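Local coordinates for lipid binding protein (PDB 5H0Q) that binds lipid membranes, probably recognising domains in which sphingomyelin and cholesterol occur together, at residues C60-V65 against V101-K106; R64-T69 against E197-R202; I73-E78 against R90-G95; V146-S151 against V182-S187. One frame throughout, in Å; residues are numbered along the deposited sequence.

Contact 1. Residues C60-V65 against V101-K106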
loop_
_atom_site.group_PDB
_atom_site.type_symbol
_atom_site.label_atom_id
_atom_site.label_comp_id
_atom_site.label_asym_id
_atom_site.label_seq_id
_atom_site.Cartn_x
_atom_site.Cartn_y
_atom_site.Cartn_z
ATOM N N CYS A 60 2.687 6.240 14.747
ATOM C CA CYS A 60 2.463 6.481 13.331
ATOM C C CYS A 60 2.748 5.219 12.541
ATOM O O CYS A 60 3.244 4.219 13.063
ATOM C CB CYS A 60 3.351 7.600 12.815
ATOM S SG CYS A 60 5.132 7.153 12.759
ATOM N N VAL A 61 2.467 5.305 11.250
ATOM C CA VAL A 61 2.891 4.291 10.304
ATOM C C VAL A 61 3.606 5.003 9.175
ATOM O O VAL A 61 3.183 6.076 8.735
ATOM C CB VAL A 61 1.722 3.434 9.760
ATOM C CG1 VAL A 61 1.163 2.550 10.860
ATOM C CG2 VAL A 61 0.606 4.317 9.132
ATOM N N LEU A 62 4.679 4.399 8.714
ATOM C CA LEU A 62 5.490 4.907 7.613
ATOM C C LEU A 62 5.255 3.911 6.476
ATOM O O LEU A 62 5.829 2.822 6.474
ATOM C CB LEU A 62 6.972 4.993 7.960
ATOM C CG LEU A 62 7.522 5.951 9.019
ATOM C CD1 LEU A 62 6.782 7.263 9.064
ATOM C CD2 LEU A 62 7.500 5.280 10.377
ATOM N N VAL A 63 4.378 4.261 5.540
ATOM C CA VAL A 63 3.825 3.299 4.589
ATOM C C VAL A 63 4.548 3.407 3.267
ATOM O O VAL A 63 4.636 4.500 2.697
ATOM C CB VAL A 63 2.325 3.521 4.359
ATOM C CG1 VAL A 63 1.810 2.494 3.353
ATOM C CG2 VAL A 63 1.562 3.422 5.659
ATOM N N ARG A 64 5.063 2.279 2.770
ATOM C CA ARG A 64 5.537 2.203 1.392
ATOM C C ARG A 64 4.633 1.238 0.630
ATOM O O ARG A 64 4.262 0.182 1.147
ATOM C CB ARG A 64 6.996 1.777 1.307
ATOM C CG ARG A 64 7.363 0.384 1.800
ATOM C CD ARG A 64 8.863 0.120 1.549
ATOM N NE ARG A 64 9.239 -1.256 1.853
ATOM C CZ ARG A 64 9.775 -1.688 2.984
ATOM N NH1 ARG A 64 10.074 -0.848 3.971
ATOM N NH2 ARG A 64 10.025 -2.983 3.118
ATOM N N VAL A 65 4.332 1.579 -0.618
ATOM C CA VAL A 65 3.400 0.824 -1.465
ATOM C C VAL A 65 4.102 0.536 -2.775
ATOM O O VAL A 65 4.564 1.474 -3.428
ATOM C CB VAL A 65 2.126 1.639 -1.737
ATOM C CG1 VAL A 65 1.194 0.856 -2.646
ATOM C CG2 VAL A 65 1.473 2.063 -0.452
ATOM N N VAL A 101 5.195 6.553 -0.948
ATOM C CA VAL A 101 5.473 6.546 0.482
ATOM C C VAL A 101 4.676 7.664 1.124
ATOM O O VAL A 101 4.618 8.780 0.600
ATOM C CB VAL A 101 6.977 6.733 0.772
ATOM C CG1 VAL A 101 7.229 6.785 2.277
ATOM C CG2 VAL A 101 7.763 5.603 0.128
ATOM N N PHE A 102 4.095 7.382 2.282
ATOM C CA PHE A 102 3.432 8.427 3.038
ATOM C C PHE A 102 3.442 8.060 4.512
ATOM O O PHE A 102 3.706 6.915 4.888
ATOM C CB PHE A 102 1.994 8.647 2.539
ATOM C CG PHE A 102 1.080 7.447 2.711
ATOM C CD1 PHE A 102 0.373 7.258 3.885
ATOM C CD2 PHE A 102 0.911 6.533 1.692
ATOM C CE1 PHE A 102 -0.460 6.158 4.050
ATOM C CE2 PHE A 102 0.063 5.449 1.838
ATOM C CZ PHE A 102 -0.619 5.264 3.025
ATOM N N ILE A 103 3.157 9.056 5.344
ATOM C CA ILE A 103 3.017 8.850 6.771
ATOM C C ILE A 103 1.558 9.042 7.160
ATOM O O ILE A 103 0.833 9.854 6.587
ATOM C CB ILE A 103 3.957 9.792 7.565
ATOM C CG1 ILE A 103 3.907 9.474 9.060
ATOM C CG2 ILE A 103 3.610 11.246 7.350
ATOM C CD1 ILE A 103 4.933 10.218 9.892
ATOM N N HIS A 104 1.143 8.289 8.157
ATOM C CA HIS A 104 -0.116 8.529 8.847
ATOM C C HIS A 104 0.185 8.494 10.332
ATOM O O HIS A 104 0.873 7.580 10.790
ATOM C CB HIS A 104 -1.160 7.469 8.466
ATOM C CG HIS A 104 -2.549 7.839 8.855
ATOM N ND1 HIS A 104 -3.089 7.526 10.082
ATOM C CD2 HIS A 104 -3.523 8.496 8.172
ATOM C CE1 HIS A 104 -4.341 7.955 10.133
ATOM N NE2 HIS A 104 -4.624 8.556 8.991
ATOM N N THR A 105 -0.301 9.477 11.075
ATOM C CA THR A 105 0.054 9.606 12.480
ATOM C C THR A 105 -1.188 9.721 13.338
ATOM O O THR A 105 -2.272 10.043 12.860
ATOM C CB THR A 105 0.923 10.845 12.758
ATOM O OG1 THR A 105 0.117 12.033 12.732
ATOM C CG2 THR A 105 2.016 10.973 11.747
ATOM N N LYS A 106 -1.002 9.479 14.631
ATOM C CA LYS A 106 -2.056 9.748 15.587
ATOM C C LYS A 106 -2.342 11.246 15.601
ATOM O O LYS A 106 -1.576 12.063 15.074
ATOM C CB LYS A 106 -1.659 9.264 16.974
ATOM C CG LYS A 106 -0.554 10.121 17.616
ATOM C CD LYS A 106 -0.219 9.616 19.019
ATOM C CE LYS A 106 0.650 10.604 19.786
ATOM N NZ LYS A 106 -0.092 11.840 20.069
#
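Val63 and Phe102 bury the most surface here, facing each other as a hydrogen-bonded pair of the antiparallel strands 60-68 and 99-105. The Phe102 CG sits between its own backbone N and carbonyl carbon (chi1 63°), and the ring runs beside Val63, pointing the same way. Val63 CB stands over one face, 3.8 Å from the ring centroid in a CH-pi contact, shifted toward the rim. The two methyls share the ring: Val63 CG1 meets Phe102 CE2 and CZ, and Val63 CG2 lies 3.8 Å from Phe102 CE1. In the backbone of the same pair, Val63 N donates to Phe102 O at 2.8 Å, and Phe102 N answers to Val63 O at 3.0 Å. Two residues along, Val61 and His104 repeat the reciprocal pair, and Val61 CG2 touches His104 CB at 3.7 Å. The His104 ring ends elsewhere, bonded to Ser80 and Ser114. Cys60, third in buried area, lies at a non-hydrogen-bonded position, with its CB 3.8 Å from Thr105 CG2. On that same face of the sheet Leu62 CD1 meets Ile103 CD1 at 3.6 Å. Helix 41-55 lies against this face, whereas Val61 and Phe102 meet strand 114-121 of the second sheet and Val63 packs on Tyr198. The chemistry is divided: backbone bonds fix the register, and largely apolar side chains, with buried His104 satisfied by two serines, suit the pair to a layered interior.

Contact 2. Residues R64-T69 against E197-R202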
loop_
_atom_site.group_PDB
_atom_site.type_symbol
_atom_site.label_atom_id
_atom_site.label_comp_id
_atom_site.label_asym_id
_atom_site.label_seq_id
_atom_site.Cartn_x
_atom_site.Cartn_y
_atom_site.Cartn_z
ATOM N N ARG A 64 5.063 2.279 2.770
ATOM C CA ARG A 64 5.537 2.203 1.392
ATOM C C ARG A 64 4.633 1.238 0.630
ATOM O O ARG A 64 4.262 0.182 1.147
ATOM C CB ARG A 64 6.996 1.777 1.307
ATOM C CG ARG A 64 7.363 0.384 1.800
ATOM C CD ARG A 64 8.863 0.120 1.549
ATOM N NE ARG A 64 9.239 -1.256 1.853
ATOM C CZ ARG A 64 9.775 -1.688 2.984
ATOM N NH1 ARG A 64 10.074 -0.848 3.971
ATOM N NH2 ARG A 64 10.025 -2.983 3.118
ATOM N N VAL A 65 4.332 1.579 -0.618
ATOM C CA VAL A 65 3.400 0.824 -1.465
ATOM C C VAL A 65 4.102 0.536 -2.775
ATOM O O VAL A 65 4.564 1.474 -3.428
ATOM C CB VAL A 65 2.126 1.639 -1.737
ATOM C CG1 VAL A 65 1.194 0.856 -2.646
ATOM C CG2 VAL A 65 1.473 2.063 -0.452
ATOM N N TYR A 66 4.141 -0.741 -3.196
ATOM C CA TYR A 66 4.739 -1.129 -4.467
ATOM C C TYR A 66 3.653 -1.728 -5.348
ATOM O O TYR A 66 2.993 -2.692 -4.946
ATOM C CB TYR A 66 5.882 -2.142 -4.313
ATOM C CG TYR A 66 6.642 -2.382 -5.582
ATOM C CD1 TYR A 66 7.284 -1.341 -6.227
ATOM C CD2 TYR A 66 6.705 -3.654 -6.156
ATOM C CE1 TYR A 66 8.015 -1.559 -7.384
ATOM C CE2 TYR A 66 7.426 -3.871 -7.310
ATOM C CZ TYR A 66 8.058 -2.825 -7.921
ATOM O OH TYR A 66 8.795 -3.015 -9.048
ATOM N N ASN A 67 3.504 -1.188 -6.552
ATOM C CA ASN A 67 2.536 -1.695 -7.529
ATOM C C ASN A 67 3.253 -2.595 -8.519
ATOM O O ASN A 67 4.024 -2.116 -9.354
ATOM C CB ASN A 67 1.843 -0.544 -8.245
ATOM C CG ASN A 67 0.906 -1.035 -9.346
ATOM O OD1 ASN A 67 0.568 -2.209 -9.384
ATOM N ND2 ASN A 67 0.549 -0.155 -10.258
ATOM N N ALA A 68 3.001 -3.905 -8.417
ATOM C CA ALA A 68 3.487 -4.904 -9.361
ATOM C C ALA A 68 2.324 -5.631 -10.037
ATOM O O ALA A 68 2.448 -6.811 -10.349
ATOM C CB ALA A 68 4.401 -5.909 -8.660
ATOM N N THR A 69 1.190 -4.947 -10.242
ATOM C CA THR A 69 0.027 -5.595 -10.855
ATOM C C THR A 69 0.070 -5.648 -12.367
ATOM O O THR A 69 -0.838 -6.241 -12.967
ATOM C CB THR A 69 -1.255 -4.885 -10.476
ATOM O OG1 THR A 69 -1.266 -3.576 -11.046
ATOM C CG2 THR A 69 -1.460 -4.861 -8.990
ATOM N N GLU A 197 4.536 -2.022 4.738
ATOM C CA GLU A 197 4.724 -2.245 3.307
ATOM C C GLU A 197 3.501 -2.944 2.731
ATOM O O GLU A 197 3.044 -3.953 3.272
ATOM C CB GLU A 197 5.950 -3.095 3.002
ATOM C CG GLU A 197 6.188 -3.355 1.484
ATOM C CD GLU A 197 7.388 -4.249 1.214
ATOM O OE1 GLU A 197 7.307 -5.441 1.549
ATOM O OE2 GLU A 197 8.398 -3.750 0.677
ATOM N N TYR A 198 2.972 -2.399 1.640
ATOM C CA TYR A 198 1.945 -3.058 0.836
ATOM C C TYR A 198 2.537 -3.390 -0.524
ATOM O O TYR A 198 3.126 -2.514 -1.164
ATOM C CB TYR A 198 0.741 -2.135 0.662
ATOM C CG TYR A 198 0.053 -1.792 1.942
ATOM C CD1 TYR A 198 -0.699 -2.736 2.631
ATOM C CD2 TYR A 198 0.200 -0.531 2.510
ATOM C CE1 TYR A 198 -1.309 -2.424 3.845
ATOM C CE2 TYR A 198 -0.416 -0.206 3.706
ATOM C CZ TYR A 198 -1.157 -1.151 4.376
ATOM O OH TYR A 198 -1.775 -0.855 5.566
ATOM N N VAL A 199 2.289 -4.611 -1.002
ATOM C CA VAL A 199 2.715 -5.020 -2.333
ATOM C C VAL A 199 1.519 -5.602 -3.050
ATOM O O VAL A 199 0.930 -6.576 -2.565
ATOM C CB VAL A 199 3.828 -6.063 -2.284
ATOM C CG1 VAL A 199 4.311 -6.385 -3.672
ATOM C CG2 VAL A 199 4.963 -5.541 -1.429
ATOM N N TYR A 200 1.242 -5.091 -4.234
ATOM C CA TYR A 200 0.168 -5.617 -5.083
ATOM C C TYR A 200 0.803 -6.311 -6.280
ATOM O O TYR A 200 1.681 -5.726 -6.935
ATOM C CB TYR A 200 -0.743 -4.488 -5.528
ATOM C CG TYR A 200 -1.071 -3.522 -4.436
ATOM C CD1 TYR A 200 -1.504 -3.976 -3.193
ATOM C CD2 TYR A 200 -0.945 -2.163 -4.637
ATOM C CE1 TYR A 200 -1.779 -3.101 -2.191
ATOM C CE2 TYR A 200 -1.215 -1.271 -3.630
ATOM C CZ TYR A 200 -1.637 -1.738 -2.413
ATOM O OH TYR A 200 -1.883 -0.839 -1.405
ATOM N N SER A 201 0.359 -7.544 -6.581
ATOM C CA SER A 201 0.987 -8.329 -7.632
ATOM C C SER A 201 -0.080 -9.084 -8.435
ATOM O O SER A 201 -1.260 -9.075 -8.088
ATOM C CB SER A 201 2.015 -9.294 -7.049
ATOM O OG SER A 201 1.438 -10.126 -6.055
ATOM N N ARG A 202 0.351 -9.719 -9.525
ATOM C CA ARG A 202 -0.524 -10.477 -10.428
ATOM C C ARG A 202 0.099 -11.822 -10.766
ATOM O O ARG A 202 0.678 -12.502 -9.912
ATOM C CB ARG A 202 -0.780 -9.699 -11.721
ATOM C CG ARG A 202 -2.141 -9.858 -12.364
ATOM C CD ARG A 202 -2.399 -9.030 -13.617
ATOM N NE ARG A 202 -2.904 -7.702 -13.315
ATOM C CZ ARG A 202 -4.180 -7.354 -13.302
ATOM N NH1 ARG A 202 -5.097 -8.253 -13.617
ATOM N NH2 ARG A 202 -4.548 -6.120 -12.956
HETATM O O HOH W 1 3.266 -9.459 -9.819
HETATM O O HOH W 2 -3.200 -3.468 -12.806
#
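The parallel pairing of the mixed beta-sheet joins strand 60-68 to the C-terminal strand 193-201, beginning at Arg64 and Glu197 and running to Ala68 N and Tyr200 O; Thr69 and Arg202 meet at its far end. Tyr198 N donates to Arg64 O, Tyr66 N to Tyr198 O, and Tyr200 N to Tyr66 O at 3.1 Å; Ala68 N then reaches Tyr200 O at 2.7 Å, along a more bent bond. At the first end the extended Arg64 chain crosses Glu197, with the guanidinium and carboxylate planes 89° apart. Arg64 NE lies 2.9 Å from Glu197 OE2 in a salt bridge, approaching from above the carboxylate plane, while NH2 adds a weak bond to the same oxygen. Lys37 is a second charged partner of that oxygen, and Gln48 takes Arg64 NH1. On the opposite face of the sheet, toward strand 126-134, Val65 CG1 comes within 3.4 Å of Tyr200 CE2, and Val65 CG2 meets the edge of the Tyr198 ring. Ser130 and Gly131 hold the hydroxyls of Tyr200 and Tyr198, which spans the two sheets with polar ties. Farther along, Asn67 OD1 accepts from Thr69 N, an Asx turn, and also from Thr69 OG1 at 2.8 Å. Thr69 CG2, anti to the carbonyl carbon, packs against Tyr200 CB. One water links Ala68 O to Arg202 N, another Thr69 OG1 to Arg202 NH2. Between them Arg202 NE donates to Thr69 O at 2.6 Å, with that oxygen in the guanidinium plane.

Contact 3. Residues I73-E78 against R90-G95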
loop_
_atom_site.group_PDB
_atom_site.type_symbol
_atom_site.label_atom_id
_atom_site.label_comp_id
_atom_site.label_asym_id
_atom_site.label_seq_id
_atom_site.Cartn_x
_atom_site.Cartn_y
_atom_site.Cartn_z
ATOM N N ILE A 73 -2.371 1.803 -10.923
ATOM C CA ILE A 73 -3.439 1.840 -9.931
ATOM C C ILE A 73 -3.676 3.293 -9.556
ATOM O O ILE A 73 -2.760 4.115 -9.627
ATOM C CB ILE A 73 -3.127 0.971 -8.692
ATOM C CG1 ILE A 73 -1.889 1.478 -7.947
ATOM C CG2 ILE A 73 -2.967 -0.494 -9.112
ATOM C CD1 ILE A 73 -1.480 0.640 -6.746
ATOM N N THR A 74 -4.922 3.614 -9.205
ATOM C CA THR A 74 -5.346 4.972 -8.892
ATOM C C THR A 74 -5.960 5.002 -7.500
ATOM O O THR A 74 -6.804 4.164 -7.175
ATOM C CB THR A 74 -6.346 5.471 -9.940
ATOM O OG1 THR A 74 -5.694 5.500 -11.213
ATOM C CG2 THR A 74 -6.857 6.867 -9.605
ATOM N N ALA A 75 -5.560 5.984 -6.688
ATOM C CA ALA A 75 -6.109 6.143 -5.348
ATOM C C ALA A 75 -7.578 6.547 -5.463
ATOM O O ALA A 75 -7.905 7.526 -6.139
ATOM C CB ALA A 75 -5.331 7.193 -4.559
ATOM N N LYS A 76 -8.465 5.780 -4.847
ATOM C CA LYS A 76 -9.897 6.068 -4.921
ATOM C C LYS A 76 -10.486 6.576 -3.626
ATOM O O LYS A 76 -11.437 7.374 -3.656
ATOM C CB LYS A 76 -10.670 4.811 -5.328
ATOM C CG LYS A 76 -10.291 4.289 -6.696
ATOM C CD LYS A 76 -11.176 3.143 -7.095
ATOM C CE LYS A 76 -12.586 3.597 -7.477
ATOM N NZ LYS A 76 -13.639 2.725 -6.873
ATOM N N ILE A 77 -10.001 6.063 -2.500
ATOM C CA ILE A 77 -10.470 6.438 -1.173
ATOM C C ILE A 77 -9.253 6.556 -0.279
ATOM O O ILE A 77 -8.339 5.727 -0.355
ATOM C CB ILE A 77 -11.430 5.391 -0.578
ATOM C CG1 ILE A 77 -12.660 5.232 -1.457
ATOM C CG2 ILE A 77 -11.845 5.784 0.816
ATOM C CD1 ILE A 77 -13.528 4.023 -1.101
ATOM N N GLU A 78 -9.254 7.584 0.565
ATOM C CA GLU A 78 -8.367 7.693 1.720
ATOM C C GLU A 78 -9.246 7.961 2.926
ATOM O O GLU A 78 -10.107 8.839 2.873
ATOM C CB GLU A 78 -7.378 8.842 1.577
ATOM C CG GLU A 78 -6.443 8.769 0.428
ATOM C CD GLU A 78 -5.642 10.047 0.300
ATOM O OE1 GLU A 78 -5.802 10.941 1.167
ATOM O OE2 GLU A 78 -4.862 10.163 -0.666
ATOM N N ARG A 90 -1.029 12.816 -1.115
ATOM C CA ARG A 90 -0.760 11.472 -1.601
ATOM C C ARG A 90 -0.779 11.445 -3.129
ATOM O O ARG A 90 -1.409 12.278 -3.787
ATOM C CB ARG A 90 -1.786 10.476 -1.046
ATOM C CG ARG A 90 -1.589 10.059 0.430
ATOM C CD ARG A 90 -2.508 10.819 1.394
ATOM N NE ARG A 90 -1.864 11.980 1.974
ATOM C CZ ARG A 90 -2.515 12.993 2.530
ATOM N NH1 ARG A 90 -3.841 12.992 2.574
ATOM N NH2 ARG A 90 -1.835 14.011 3.034
ATOM N N GLU A 91 -0.069 10.475 -3.695
ATOM C CA GLU A 91 -0.029 10.314 -5.143
ATOM C C GLU A 91 -1.320 9.660 -5.618
ATOM O O GLU A 91 -1.788 8.682 -5.026
ATOM C CB GLU A 91 1.184 9.486 -5.558
ATOM C CG GLU A 91 2.498 10.231 -5.422
ATOM C CD GLU A 91 2.621 11.379 -6.406
ATOM O OE1 GLU A 91 2.022 11.290 -7.498
ATOM O OE2 GLU A 91 3.311 12.372 -6.083
ATOM N N LYS A 92 -1.899 10.203 -6.687
ATOM C CA LYS A 92 -3.169 9.684 -7.179
ATOM C C LYS A 92 -2.988 8.474 -8.088
ATOM O O LYS A 92 -3.909 7.663 -8.220
ATOM C CB LYS A 92 -3.923 10.782 -7.932
ATOM C CG LYS A 92 -5.228 11.210 -7.272
ATOM C CD LYS A 92 -6.335 10.191 -7.504
ATOM C CE LYS A 92 -7.348 10.681 -8.534
ATOM N NZ LYS A 92 -6.726 11.005 -9.849
ATOM N N ARG A 93 -1.837 8.348 -8.739
ATOM C CA ARG A 93 -1.621 7.312 -9.742
ATOM C C ARG A 93 -0.242 6.719 -9.535
ATOM O O ARG A 93 0.757 7.448 -9.554
ATOM C CB ARG A 93 -1.729 7.878 -11.160
ATOM C CG ARG A 93 -1.554 6.827 -12.264
ATOM C CD ARG A 93 -1.317 7.474 -13.603
ATOM N NE ARG A 93 -1.194 6.504 -14.706
ATOM C CZ ARG A 93 -0.065 5.890 -15.047
ATOM N NH1 ARG A 93 1.044 6.111 -14.355
ATOM N NH2 ARG A 93 -0.040 5.039 -16.067
ATOM N N ILE A 94 -0.184 5.405 -9.354
ATOM C CA ILE A 94 1.066 4.684 -9.168
ATOM C C ILE A 94 1.228 3.721 -10.341
ATOM O O ILE A 94 0.408 2.807 -10.515
ATOM C CB ILE A 94 1.095 3.922 -7.835
ATOM C CG1 ILE A 94 0.722 4.847 -6.656
ATOM C CG2 ILE A 94 2.468 3.290 -7.665
ATOM C CD1 ILE A 94 0.478 4.122 -5.403
ATOM N N GLY A 95 2.252 3.925 -11.158
ATOM C CA GLY A 95 2.478 3.012 -12.259
ATOM C C GLY A 95 2.971 1.659 -11.790
ATOM O O GLY A 95 3.490 1.493 -10.679
#
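Ile73 and Ile94 form the tight end of this contact, a hydrogen-bonded antiparallel pair whose side chains are buried on the inner face. Ile73 N donates to Ile94 O at 3.0 Å and Ile94 N returns a bond to Ile73 O at 2.9 Å. Ile73 CG1, placed between its backbone N and carbonyl carbon (chi1 63°), is turned across the pair to 3.9 Å from Ile94 CB. One further backbone bond, from Ala75 N to Lys92 O, carries the pairing on at 2.8 Å. On the outer side of this paired part Lys92 is exposed, its folded chain lying across Thr74 with Lys92 CD 3.4 Å from Ala75 O and 4.0 Å from Thr74 CG2; here too Arg93 stretches away to a salt bridge with Glu6. The chains then part: beyond Ala75 the strand kinks at a classic beta bulge, where Lys76 and Ile77 both face Val119. The segments meet again at Glu78, whose extended chain reaches Arg90. Arg90 NH1 donates to Glu78 OE1 at 3.2 Å, a salt bridge with OE1 in the guanidinium plane and NH1 on the syn side of the carboxylate, 26° out of its plane; Arg90 NH2 is held by His88 O. The other oxygen, Glu78 OE2, rests close to Arg90 CB and CD, so the arginine also touches the carboxylate with its aliphatic part. Tyr120 of strand 114-121 packs against Ile73, Ala75 and Ile94, Phe85 of strand 84-85 adjoins Glu78 and Arg90, and the short strand 93-94 forms one margin of the five-stranded antiparallel sheet, beside strand 73-80.

Contact 4. Residues V146-S151 against V182-S187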
loop_
_atom_site.group_PDB
_atom_site.type_symbol
_atom_site.label_atom_id
_atom_site.label_comp_id
_atom_site.label_asym_id
_atom_site.label_seq_id
_atom_site.Cartn_x
_atom_site.Cartn_y
_atom_site.Cartn_z
ATOM N N VAL A 146 -5.088 -6.253 4.172
ATOM C CA VAL A 146 -5.365 -5.994 2.766
ATOM C C VAL A 146 -6.568 -6.833 2.355
ATOM O O VAL A 146 -6.771 -7.941 2.851
ATOM C CB VAL A 146 -4.170 -6.283 1.832
ATOM C CG1 VAL A 146 -3.046 -5.313 2.111
ATOM C CG2 VAL A 146 -3.702 -7.717 2.017
ATOM N N GLU A 147 -7.374 -6.277 1.460
ATOM C CA GLU A 147 -8.463 -7.021 0.817
ATOM C C GLU A 147 -8.550 -6.594 -0.632
ATOM O O GLU A 147 -8.566 -5.393 -0.917
ATOM C CB GLU A 147 -9.808 -6.777 1.486
ATOM C CG GLU A 147 -9.944 -7.473 2.813
ATOM C CD GLU A 147 -11.339 -7.359 3.426
ATOM O OE1 GLU A 147 -12.216 -6.708 2.823
ATOM O OE2 GLU A 147 -11.524 -7.895 4.540
ATOM N N VAL A 148 -8.620 -7.567 -1.537
ATOM C CA VAL A 148 -8.883 -7.307 -2.946
ATOM C C VAL A 148 -10.337 -7.679 -3.195
ATOM O O VAL A 148 -10.751 -8.783 -2.852
ATOM C CB VAL A 148 -7.959 -8.114 -3.875
ATOM C CG1 VAL A 148 -8.116 -7.645 -5.318
ATOM C CG2 VAL A 148 -6.502 -8.006 -3.452
ATOM N N ARG A 149 -11.105 -6.752 -3.758
ATOM C CA ARG A 149 -12.523 -6.961 -4.036
ATOM C C ARG A 149 -12.898 -6.269 -5.343
ATOM O O ARG A 149 -12.095 -5.573 -5.957
ATOM C CB ARG A 149 -13.396 -6.426 -2.892
ATOM C CG ARG A 149 -13.225 -7.160 -1.572
ATOM C CD ARG A 149 -13.674 -8.603 -1.615
ATOM N NE ARG A 149 -13.700 -9.216 -0.281
ATOM C CZ ARG A 149 -12.658 -9.767 0.342
ATOM N NH1 ARG A 149 -11.478 -9.814 -0.249
ATOM N NH2 ARG A 149 -12.812 -10.302 1.555
ATOM N N GLN A 150 -14.152 -6.474 -5.760
ATOM C CA GLN A 150 -14.665 -5.765 -6.923
ATOM C C GLN A 150 -14.637 -4.262 -6.667
ATOM O O GLN A 150 -14.836 -3.797 -5.540
ATOM C CB GLN A 150 -16.100 -6.211 -7.247
ATOM C CG GLN A 150 -16.205 -7.641 -7.702
ATOM C CD GLN A 150 -16.039 -7.783 -9.199
ATOM O OE1 GLN A 150 -16.182 -6.815 -9.940
ATOM N NE2 GLN A 150 -15.735 -8.991 -9.653
ATOM N N SER A 151 -14.420 -3.501 -7.737
ATOM C CA SER A 151 -14.468 -2.047 -7.660
ATOM C C SER A 151 -15.771 -1.588 -7.025
ATOM O O SER A 151 -16.841 -2.130 -7.313
ATOM C CB SER A 151 -14.331 -1.440 -9.057
ATOM O OG SER A 151 -14.441 -0.028 -9.004
ATOM N N VAL A 182 -5.436 -10.687 -9.194
ATOM C CA VAL A 182 -4.633 -9.754 -8.399
ATOM C C VAL A 182 -4.442 -10.289 -6.990
ATOM O O VAL A 182 -5.361 -10.854 -6.380
ATOM C CB VAL A 182 -5.299 -8.368 -8.365
ATOM C CG1 VAL A 182 -4.564 -7.417 -7.401
ATOM C CG2 VAL A 182 -5.320 -7.781 -9.751
ATOM N N LYS A 183 -3.242 -10.074 -6.463
ATOM C CA LYS A 183 -2.883 -10.406 -5.103
ATOM C C LYS A 183 -2.413 -9.156 -4.377
ATOM O O LYS A 183 -1.832 -8.232 -4.974
ATOM C CB LYS A 183 -1.777 -11.452 -5.072
ATOM C CG LYS A 183 -2.125 -12.763 -5.734
ATOM C CD LYS A 183 -0.939 -13.714 -5.750
ATOM C CE LYS A 183 0.019 -13.404 -6.890
ATOM N NZ LYS A 183 -0.580 -13.712 -8.220
ATOM N N ALA A 184 -2.673 -9.132 -3.080
ATOM C CA ALA A 184 -2.197 -8.068 -2.228
ATOM C C ALA A 184 -1.570 -8.678 -0.991
ATOM O O ALA A 184 -2.030 -9.712 -0.491
ATOM C CB ALA A 184 -3.310 -7.123 -1.813
ATOM N N HIS A 185 -0.542 -7.978 -0.495
ATOM C CA HIS A 185 0.185 -8.363 0.702
ATOM C C HIS A 185 0.475 -7.108 1.503
ATOM O O HIS A 185 0.888 -6.093 0.937
ATOM C CB HIS A 185 1.507 -9.070 0.377
ATOM C CG HIS A 185 2.303 -9.424 1.602
ATOM N ND1 HIS A 185 2.014 -10.525 2.368
ATOM C CD2 HIS A 185 3.328 -8.794 2.217
ATOM C CE1 HIS A 185 2.848 -10.580 3.392
ATOM N NE2 HIS A 185 3.655 -9.541 3.320
ATOM N N GLY A 186 0.256 -7.190 2.811
ATOM C CA GLY A 186 0.662 -6.134 3.719
ATOM C C GLY A 186 1.515 -6.686 4.839
ATOM O O GLY A 186 1.347 -7.817 5.272
ATOM N N SER A 187 2.463 -5.865 5.294
ATOM C CA SER A 187 3.238 -6.195 6.479
ATOM C C SER A 187 3.478 -4.934 7.299
ATOM O O SER A 187 3.554 -3.829 6.765
ATOM C CB SER A 187 4.576 -6.838 6.106
ATOM O OG SER A 187 5.371 -5.901 5.401
#
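Val146 and Val148 of strand 143-150 both turn their side chains onto Val182, Ala184 and Gly186 of strand 182-188. These strands run nearly antiparallel at 165°, their axes 6.7 Å apart, a close approach of strands from two different sheets. Ala184 CB is met by both valines: it lies 3.8 Å from Val146 CB and 3.7 Å from Val148 CG2. The two branches of Val146 divide the backbone beyond it. CG2, set between the backbone N and the carbonyl carbon of its own residue, reaches Ala184 O at 3.6 Å, while CG1 passes on to Gly186 N at 3.9 Å, an approach over bare main chain because glycine carries no side chain. Val148 splits likewise, with CG2 over Ala184 and CG1, anti to the backbone N (chi1 -171°), meeting Val182 CG1 at 4.1 Å; these two valines cross at about a right angle. Around them Tyr198 touches Val146, and Leu126 touches Val148 and Val182, so the apolar patch continues into the core. Polar links come from strand 174-179 next door, where Ser175 OG and Ser177 OG accept from the backbone N of Val146 and Val148. Between the two segments themselves the contact is wholly van der Waals: small branched and short side chains bring the layers close, while here hydrogen bonds to strand 143-150 come from the two serines of the adjoining strand.

From the N terminus, strand 60-68 opens both contact 1 and contact 2, which share Arg64 and Val65. Contact 3 comes next, joining residues 73-78 to 90-95; its short loop is enclosed by contact 1, which closes at 101-106. Contact 4 then opens at 146-151 and closes at 182-187, within the long span of contact 2, which ends only at the C terminus. Contacts 1 and 2 bind strand 60-68 to its neighbours on either side in the mixed sheet. Contact 3 builds the margin of the second sheet, and contact 4 packs that sheet's other outer strand against the first. Asn67 joins contacts 2 and 3, and the backbones of Lys183 and Ser201 join contacts 2 and 4.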